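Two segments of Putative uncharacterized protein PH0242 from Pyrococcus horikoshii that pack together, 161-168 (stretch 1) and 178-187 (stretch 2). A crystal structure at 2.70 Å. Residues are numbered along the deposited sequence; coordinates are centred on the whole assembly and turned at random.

Stretch 1 161-168: QLECSPIL
Stretch 2, residues 178-187: IKGSGRCSDG

A disulfide crosses directly between two neighbouring antiparallel strands: Cys164 SG and Cys184 SG lie 2.1 Å apart with chi3 at 99°, both cysteines in the m rotamer. The two form a non-hydrogen-bonded pair, and their CA atoms, Cys164 CA and Cys184 CA, approach to 4.0 Å, so both side chains emerge on the same sheet face close enough for the short sulfur bridge.

The stretches run roughly antiparallel, their end-to-end directions 152° apart. The backbone is extended at Glu163 (phi/psi -107/142), Cys164 (-130/144) and Cys184 (-96/163); the register places Cys164 opposite Cys184, and hydrogen bonds flank the disulfide. On one side Ser185 N donates to Glu163 O at 2.7 Å, while Glu163 N reaches the side-chain Ser185 OG at 3.3 Å. Serine suits this place because its CB points toward stretch 1 and its p rotamer (chi1 63°) presents OG as an acceptor, while its backbone (-56/-30) enters the type I turn from Cys184 to Gly187, closed by Gly187 N to Cys184 O at 2.8 Å. Leu162, chi1 p and chi2 t, adds a loose apolar contact, its CD1 4.5 Å from Cys184 CB.

On the other side Ser165 N donates to Arg183 O at 2.9 Å, and Ser165 O receives a weak bond from Gly182 N at 2.8 Å. The t rotamer of Ser165 lets its OG accept from Ser181 N at 3.2 Å, satisfying an amide in the loop.

Gly180 (-156/-176) lies so near that an ideal CB would clash with Pro166 O and Ser165 OG; without one, Gly180 CA sits 3.1 Å from Pro166 O and Gly180 N donates to Ile167 O at 3.2 Å. Gly182 adopts 69/35, a positive phi that favours glycine. Beyond them, Leu168 (chi1 t, chi2 p) brings CD1 to 3.7 Å from Ile178 N.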

# COMPACT_ATOMS: atom_id res chain seq x y z
N GLN A 161 32.77 1.50 -21.25
CA GLN A 161 34.09 2.11 -21.01
C GLN A 161 34.04 3.33 -20.07
O GLN A 161 35.07 3.69 -19.49
CB GLN A 161 34.80 2.46 -22.33
CG GLN A 161 34.71 1.37 -23.41
CD GLN A 161 33.48 1.49 -24.32
OE1 GLN A 161 33.45 0.92 -25.41
NE2 GLN A 161 32.46 2.25 -23.88
N LEU A 162 32.87 3.92 -19.88
CA LEU A 162 32.72 5.11 -19.02
C LEU A 162 32.43 4.75 -17.58
O LEU A 162 31.73 3.78 -17.29
CB LEU A 162 31.68 6.12 -19.58
CG LEU A 162 30.36 5.71 -20.30
CD1 LEU A 162 29.43 6.91 -20.45
CD2 LEU A 162 30.54 5.02 -21.66
N GLU A 163 33.02 5.51 -16.66
CA GLU A 163 32.79 5.31 -15.24
C GLU A 163 31.91 6.44 -14.71
O GLU A 163 32.07 7.59 -15.12
CB GLU A 163 34.11 5.29 -14.50
CG GLU A 163 34.06 5.93 -13.12
CD GLU A 163 35.19 5.48 -12.21
OE1 GLU A 163 35.66 6.32 -11.40
OE2 GLU A 163 35.59 4.29 -12.29
N CYS A 164 31.00 6.12 -13.80
CA CYS A 164 30.00 7.10 -13.38
C CYS A 164 29.86 7.24 -11.86
O CYS A 164 30.00 6.28 -11.11
CB CYS A 164 28.66 6.82 -14.06
SG CYS A 164 28.73 6.80 -15.88
N SER A 165 29.61 8.48 -11.43
CA SER A 165 29.55 8.79 -10.01
C SER A 165 28.10 9.15 -9.55
O SER A 165 27.61 10.23 -9.87
CB SER A 165 30.54 9.93 -9.67
OG SER A 165 30.61 10.14 -8.27
N PRO A 166 27.44 8.24 -8.81
CA PRO A 166 26.03 8.49 -8.46
C PRO A 166 25.84 9.72 -7.58
O PRO A 166 26.73 10.04 -6.81
CB PRO A 166 25.60 7.21 -7.71
CG PRO A 166 26.85 6.51 -7.36
CD PRO A 166 27.91 6.93 -8.33
N ILE A 167 24.71 10.41 -7.74
CA ILE A 167 24.34 11.54 -6.87
C ILE A 167 24.57 11.18 -5.40
O ILE A 167 25.13 11.96 -4.64
CB ILE A 167 22.85 11.91 -7.06
CG1 ILE A 167 22.60 12.47 -8.46
CG2 ILE A 167 22.40 12.91 -6.00
CD1 ILE A 167 21.15 12.45 -8.87
N LEU A 168 24.10 10.00 -5.00
CA LEU A 168 24.17 9.56 -3.64
C LEU A 168 24.18 8.05 -3.72
O LEU A 168 23.72 7.50 -4.70
CB LEU A 168 22.95 10.04 -2.85
CG LEU A 168 22.67 9.38 -1.50
CD1 LEU A 168 23.75 9.78 -0.49
CD2 LEU A 168 21.28 9.68 -0.96
N ILE A 178 26.75 8.29 1.15
CA ILE A 178 28.02 8.63 0.51
C ILE A 178 27.83 9.35 -0.84
O ILE A 178 27.49 8.73 -1.86
CB ILE A 178 28.98 7.41 0.43
CG1 ILE A 178 30.06 7.60 -0.64
CG2 ILE A 178 28.22 6.10 0.23
CD1 ILE A 178 31.01 6.43 -0.76
N LYS A 179 28.06 10.66 -0.83
CA LYS A 179 27.80 11.54 -1.98
C LYS A 179 28.70 11.23 -3.18
O LYS A 179 29.71 10.51 -3.06
CB LYS A 179 27.91 13.03 -1.59
CG LYS A 179 27.32 13.40 -0.23
CD LYS A 179 28.39 13.32 0.87
CE LYS A 179 27.95 12.44 2.05
NZ LYS A 179 26.76 12.94 2.80
N GLY A 180 28.31 11.79 -4.32
CA GLY A 180 29.04 11.68 -5.58
C GLY A 180 28.66 12.86 -6.45
O GLY A 180 27.93 13.75 -6.04
N SER A 181 29.15 12.90 -7.68
CA SER A 181 28.97 14.10 -8.47
C SER A 181 27.71 14.10 -9.31
O SER A 181 27.25 15.15 -9.74
CB SER A 181 30.19 14.35 -9.35
OG SER A 181 30.35 13.30 -10.29
N GLY A 182 27.15 12.93 -9.57
CA GLY A 182 26.04 12.82 -10.51
C GLY A 182 26.51 13.08 -11.93
O GLY A 182 25.79 13.66 -12.74
N ARG A 183 27.73 12.63 -12.23
CA ARG A 183 28.35 12.85 -13.53
C ARG A 183 29.18 11.63 -13.94
O ARG A 183 29.60 10.85 -13.08
CB ARG A 183 29.21 14.14 -13.53
CG ARG A 183 28.42 15.39 -13.14
CD ARG A 183 29.17 16.69 -13.36
NE ARG A 183 29.20 17.06 -14.77
CZ ARG A 183 29.75 18.18 -15.24
NH1 ARG A 183 30.32 19.06 -14.42
NH2 ARG A 183 29.73 18.42 -16.55
N CYS A 184 29.35 11.43 -15.23
CA CYS A 184 30.24 10.39 -15.70
C CYS A 184 31.64 10.96 -16.01
O CYS A 184 31.80 12.18 -16.14
CB CYS A 184 29.64 9.66 -16.91
SG CYS A 184 28.13 8.71 -16.55
N SER A 185 32.64 10.09 -16.11
CA SER A 185 33.98 10.50 -16.56
C SER A 185 33.88 11.18 -17.95
O SER A 185 34.68 12.05 -18.29
CB SER A 185 34.96 9.30 -16.57
OG SER A 185 34.56 8.27 -17.48
N ASP A 186 32.88 10.77 -18.72
CA ASP A 186 32.35 11.44 -19.91
C ASP A 186 32.14 12.96 -19.82
O ASP A 186 32.07 13.64 -20.84
CB ASP A 186 30.97 10.84 -20.17
CG ASP A 186 30.65 10.71 -21.62
OD1 ASP A 186 31.54 10.34 -22.41
OD2 ASP A 186 29.48 10.94 -21.98
N GLY A 187 31.98 13.47 -18.60
CA GLY A 187 31.52 14.84 -18.39
C GLY A 187 30.00 14.89 -18.25
O GLY A 187 29.47 15.71 -17.51